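Local coordinates for protein gamma-glutamyl-gamma-aminobutyraldehyde dehydrogenase (Burkholderia cenocepacia, PDB 4LIH) that probably oxidises gamma-glutamyl-gamma-aminobutyraldehyde and related aldehydes to carboxylic acids, using NAD(P)+ as the electron acceptor, at residues 181-184 against 185-188; 315-319 against 320-324. All coordinates share one frame; numbering follows the deposited sequence.

From the N terminus the chain first reaches contact 1, segments 181-184 and 185-188, two largely buried turns of helix 178-191, which carries it from strand 157-172 to strand 195-199 in the first sheet. It then passes the predicted active-site residue E274 and enters the second sheet, where contact 2 joins the end of strand 314-318 to the start of helix 319-333. Each contact closes only a turn or so of chain; they lie in series, neither enclosing nor crossing the other. The centres of contact 1 and contact 2 are about 38 Å apart, and the two do not touch. Contact 1 is an interior helix turn close to E274, whereas contact 2 is a strand-to-helix corner at the surface.

Contact 1 of 2, residues 181-184 against 185-188; sequences MAAW and KFGP
F186 N donates to A182 O at 2.8 Å in the straightest of the helical bonds here (167°), and G187 N reaches A183 O at the same length. K185 N is held by M181 O at 3.2 Å, with A182 O a second, weak acceptor. The ladder then breaks, because P188 has no N-H to offer W184 O. Its ring presses on that oxygen instead, CG standing 3.0 Å from W184 O, a tight fit at the kink.

F186 folds back against the preceding turn. With CG set between its own backbone N and carbonyl carbon (chi1 66°), the ring lies over A183, whose CA sits almost above the ring centre, 3.4 Å from the centroid, in a CH-pi contact. Small side chains suit this place: A183 CB touches F186 CZ at 3.6 Å and A182 CB meets F186 CE2 at 3.8 Å. W98 stacks on the same phenyl ring, F225 meets it edge-to-face, and V136 of helix 121-142 also packs against it.

K185 bends at chi2 and then runs extended, bringing its NZ to 4.3 Å from M181 CE. The ammonium forms a salt bridge with D484 and a hydrogen bond with T250, partners that suit a buried lysine. Its side chain also comes to about 4 Å from that of E274, the predicted active-site residue. The arrangement is that of the crossover helix of a beta-alpha-beta unit, between strands 157-172 and 195-199, as in the Rossmann-like cofactor domain of aldehyde dehydrogenases.

Contact 2 of 2, residues 315-319 against 320-324; sequences LLVHR and DIKDA
At the strand-to-helix corner where strand 314-318 gives way to helix 319-333, H318, the N-cap residue, caps the helix by accepting a bond from D320. H318 ND1 accepts from D320 N at 3.1 Å in a nearly straight bond (168°), the donor lying close to the imidazole plane. Swinging CG away from the backbone N (chi1 -168°) carries the ring forward to the first turn. Because ND1 is the acceptor, it carries no proton, and histidine can do here what serine or aspartate does at many other caps.

The main chain of H318 joins in. I321 N donates to H318 O at 3.1 Å, while K322 N makes a weak bond to R319 O. Water 1 accepts from D323 N at 3.0 Å and also lies near R319 O, at a distance so short (2.5 Å) that its exact position is doubtful.

D320 runs alongside the imidazole, its CG 3.4 Å from H318 CE1 and the two planes 61° apart. An aspartate suits a helix start, where its negative charge would be expected to meet the positive end of the helix dipole. F417 meets the histidine ring at a steep angle.

Beneath the cap, V317, one residue before the strand's end, points toward the helix and packs on its first turn. Its CG2 lies 3.9 Å from I321 CG1, and its CG1 lies 3.7 Å from K322 CG, crossing the aliphatic part of the lysine at about a right angle. Past that aliphatic part K322 forms a salt bridge through NZ with E395; R319 forms its own through NE with D418. Such a capped strand-turn-helix connection is characteristic of alpha/beta domains, here on the parallel strands 280-283, 314-318 and 411-417.

Contact 1 of 2, residues 181-184 against 185-188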
loop_
_atom_site.group_PDB
_atom_site.type_symbol
_atom_site.label_atom_id
_atom_site.label_comp_id
_atom_site.label_asym_id
_atom_site.label_seq_id
_atom_site.Cartn_x
_atom_site.Cartn_y
_atom_site.Cartn_z
ATOM N N MET A 181 4.187 -13.622 24.289
ATOM C CA MET A 181 3.142 -12.579 24.324
ATOM C C MET A 181 3.715 -11.245 24.698
ATOM O O MET A 181 3.338 -10.223 24.130
ATOM C CB MET A 181 1.970 -12.922 25.260
ATOM C CG MET A 181 1.063 -14.034 24.727
ATOM S SD MET A 181 0.398 -13.928 23.039
ATOM C CE MET A 181 -0.170 -12.184 23.037
ATOM N N ALA A 182 4.642 -11.231 25.645
ATOM C CA ALA A 182 5.356 -9.988 26.010
ATOM C C ALA A 182 5.946 -9.346 24.757
ATOM O O ALA A 182 5.683 -8.173 24.447
ATOM C CB ALA A 182 6.420 -10.253 27.088
ATOM N N ALA A 183 6.722 -10.123 24.016
ATOM C CA ALA A 183 7.392 -9.635 22.814
ATOM C C ALA A 183 6.393 -9.194 21.720
ATOM O O ALA A 183 6.654 -8.264 20.984
ATOM C CB ALA A 183 8.284 -10.715 22.278
ATOM N N TRP A 184 5.251 -9.877 21.603
ATOM C CA TRP A 184 4.197 -9.445 20.634
ATOM C C TRP A 184 3.692 -8.021 20.935
ATOM O O TRP A 184 3.278 -7.295 20.027
ATOM C CB TRP A 184 2.990 -10.408 20.658
ATOM C CG TRP A 184 3.206 -11.644 19.876
ATOM C CD1 TRP A 184 4.405 -12.136 19.442
ATOM C CD2 TRP A 184 2.210 -12.567 19.423
ATOM N NE1 TRP A 184 4.216 -13.321 18.769
ATOM C CE2 TRP A 184 2.878 -13.596 18.725
ATOM C CE3 TRP A 184 0.816 -12.638 19.563
ATOM C CZ2 TRP A 184 2.203 -14.694 18.147
ATOM C CZ3 TRP A 184 0.131 -13.716 18.951
ATOM C CH2 TRP A 184 0.843 -14.729 18.274
ATOM N N LYS A 185 3.699 -7.652 22.213
ATOM C CA LYS A 185 3.460 -6.260 22.616
ATOM C C LYS A 185 4.691 -5.374 22.443
ATOM O O LYS A 185 4.633 -4.367 21.747
ATOM C CB LYS A 185 2.967 -6.133 24.059
ATOM C CG LYS A 185 1.799 -7.023 24.480
ATOM C CD LYS A 185 0.623 -7.029 23.548
ATOM C CE LYS A 185 -0.459 -7.903 24.145
ATOM N NZ LYS A 185 -1.558 -8.160 23.182
ATOM N N PHE A 186 5.813 -5.712 23.069
ATOM C CA PHE A 186 6.928 -4.752 23.101
ATOM C C PHE A 186 7.716 -4.636 21.785
ATOM O O PHE A 186 8.385 -3.633 21.555
ATOM C CB PHE A 186 7.852 -4.976 24.321
ATOM C CG PHE A 186 8.621 -6.279 24.336
ATOM C CD1 PHE A 186 9.579 -6.578 23.367
ATOM C CD2 PHE A 186 8.488 -7.160 25.404
ATOM C CE1 PHE A 186 10.295 -7.751 23.435
ATOM C CE2 PHE A 186 9.214 -8.331 25.473
ATOM C CZ PHE A 186 10.132 -8.626 24.500
ATOM N N GLY A 187 7.714 -5.685 20.996
ATOM C CA GLY A 187 8.343 -5.668 19.652
ATOM C C GLY A 187 7.816 -4.547 18.791
ATOM O O GLY A 187 8.545 -3.605 18.446
ATOM N N PRO A 188 6.514 -4.571 18.506
ATOM C CA PRO A 188 6.005 -3.416 17.728
ATOM C C PRO A 188 5.978 -2.075 18.489
ATOM O O PRO A 188 6.233 -1.014 17.903
ATOM C CB PRO A 188 4.586 -3.843 17.386
ATOM C CG PRO A 188 4.226 -4.939 18.349
ATOM C CD PRO A 188 5.525 -5.665 18.610
#

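Contact 2 of 2, residues 315-319 against 320-324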
loop_
_atom_site.group_PDB
_atom_site.type_symbol
_atom_site.label_atom_id
_atom_site.label_comp_id
_atom_site.label_asym_id
_atom_site.label_seq_id
_atom_site.Cartn_x
_atom_site.Cartn_y
_atom_site.Cartn_z
ATOM N N LEU A 315 -13.767 -29.678 18.181
ATOM C CA LEU A 315 -13.526 -30.429 16.944
ATOM C C LEU A 315 -14.852 -30.868 16.371
ATOM O O LEU A 315 -15.550 -31.708 16.936
ATOM C CB LEU A 315 -12.646 -31.646 17.200
ATOM C CG LEU A 315 -12.360 -32.422 15.914
ATOM C CD1 LEU A 315 -11.189 -31.798 15.190
ATOM C CD2 LEU A 315 -12.150 -33.908 16.164
ATOM N N LEU A 316 -15.205 -30.257 15.250
ATOM C CA LEU A 316 -16.423 -30.546 14.542
ATOM C C LEU A 316 -16.051 -31.523 13.431
ATOM O O LEU A 316 -15.234 -31.188 12.553
ATOM C CB LEU A 316 -16.981 -29.282 13.921
ATOM C CG LEU A 316 -17.843 -28.358 14.768
ATOM C CD1 LEU A 316 -17.194 -27.977 16.069
ATOM C CD2 LEU A 316 -18.246 -27.085 14.014
ATOM N N VAL A 317 -16.653 -32.703 13.453
ATOM C CA VAL A 317 -16.299 -33.767 12.519
ATOM C C VAL A 317 -17.535 -34.343 11.844
ATOM O O VAL A 317 -18.537 -34.588 12.481
ATOM C CB VAL A 317 -15.513 -34.877 13.235
ATOM C CG1 VAL A 317 -16.306 -35.478 14.367
ATOM C CG2 VAL A 317 -15.061 -35.943 12.253
ATOM N N HIS A 318 -17.459 -34.564 10.548
ATOM C CA HIS A 318 -18.605 -35.059 9.805
ATOM C C HIS A 318 -18.896 -36.510 10.199
ATOM O O HIS A 318 -17.996 -37.313 10.348
ATOM C CB HIS A 318 -18.342 -34.956 8.297
ATOM C CG HIS A 318 -19.555 -35.171 7.456
ATOM N ND1 HIS A 318 -20.086 -36.426 7.216
ATOM C CD2 HIS A 318 -20.304 -34.306 6.737
ATOM C CE1 HIS A 318 -21.145 -36.309 6.433
ATOM N NE2 HIS A 318 -21.299 -35.033 6.127
ATOM N N ARG A 319 -20.167 -36.842 10.351
ATOM C CA ARG A 319 -20.582 -38.202 10.768
ATOM C C ARG A 319 -19.917 -39.335 9.994
ATOM O O ARG A 319 -19.578 -40.374 10.578
ATOM C CB ARG A 319 -22.108 -38.339 10.667
ATOM C CG ARG A 319 -22.659 -39.545 11.431
ATOM C CD ARG A 319 -24.179 -39.609 11.384
ATOM N NE ARG A 319 -24.806 -38.376 11.858
ATOM C CZ ARG A 319 -24.956 -38.034 13.133
ATOM N NH1 ARG A 319 -24.535 -38.813 14.111
ATOM N NH2 ARG A 319 -25.554 -36.897 13.438
ATOM N N ASP A 320 -19.714 -39.121 8.692
ATOM C CA ASP A 320 -19.230 -40.129 7.780
ATOM C C ASP A 320 -17.831 -40.584 8.153
ATOM O O ASP A 320 -17.495 -41.738 7.962
ATOM C CB ASP A 320 -19.217 -39.603 6.322
ATOM C CG ASP A 320 -20.602 -39.570 5.675
ATOM O OD1 ASP A 320 -21.595 -39.970 6.311
ATOM O OD2 ASP A 320 -20.695 -39.131 4.517
ATOM N N ILE A 321 -17.006 -39.667 8.662
ATOM C CA ILE A 321 -15.625 -39.985 9.015
ATOM C C ILE A 321 -15.388 -40.005 10.527
ATOM O O ILE A 321 -14.259 -40.224 10.971
ATOM C CB ILE A 321 -14.628 -39.012 8.353
ATOM C CG1 ILE A 321 -14.910 -37.549 8.738
ATOM C CG2 ILE A 321 -14.656 -39.184 6.835
ATOM C CD1 ILE A 321 -13.703 -36.651 8.524
ATOM N N LYS A 322 -16.440 -39.825 11.308
ATOM C CA LYS A 322 -16.277 -39.630 12.774
ATOM C C LYS A 322 -15.609 -40.799 13.508
ATOM O O LYS A 322 -14.707 -40.587 14.337
ATOM C CB LYS A 322 -17.602 -39.256 13.452
ATOM C CG LYS A 322 -17.419 -38.974 14.950
ATOM C CD LYS A 322 -18.671 -38.500 15.673
ATOM C CE LYS A 322 -19.737 -39.585 15.771
ATOM N NZ LYS A 322 -19.618 -40.442 16.972
ATOM N N ASP A 323 -16.044 -42.024 13.231
ATOM C CA ASP A 323 -15.497 -43.205 13.934
ATOM C C ASP A 323 -13.996 -43.344 13.703
ATOM O O ASP A 323 -13.224 -43.478 14.641
ATOM C CB ASP A 323 -16.148 -44.513 13.461
ATOM C CG ASP A 323 -17.567 -44.705 13.972
ATOM O OD1 ASP A 323 -18.009 -43.964 14.887
ATOM O OD2 ASP A 323 -18.228 -45.652 13.467
ATOM N N ALA A 324 -13.601 -43.328 12.436
ATOM C CA ALA A 324 -12.200 -43.444 12.059
ATOM C C ALA A 324 -11.369 -42.271 12.576
ATOM O O ALA A 324 -10.208 -42.453 12.930
ATOM C CB ALA A 324 -12.065 -43.516 10.547
HETATM O O HOH W 1 -18.270 -42.388 11.202
#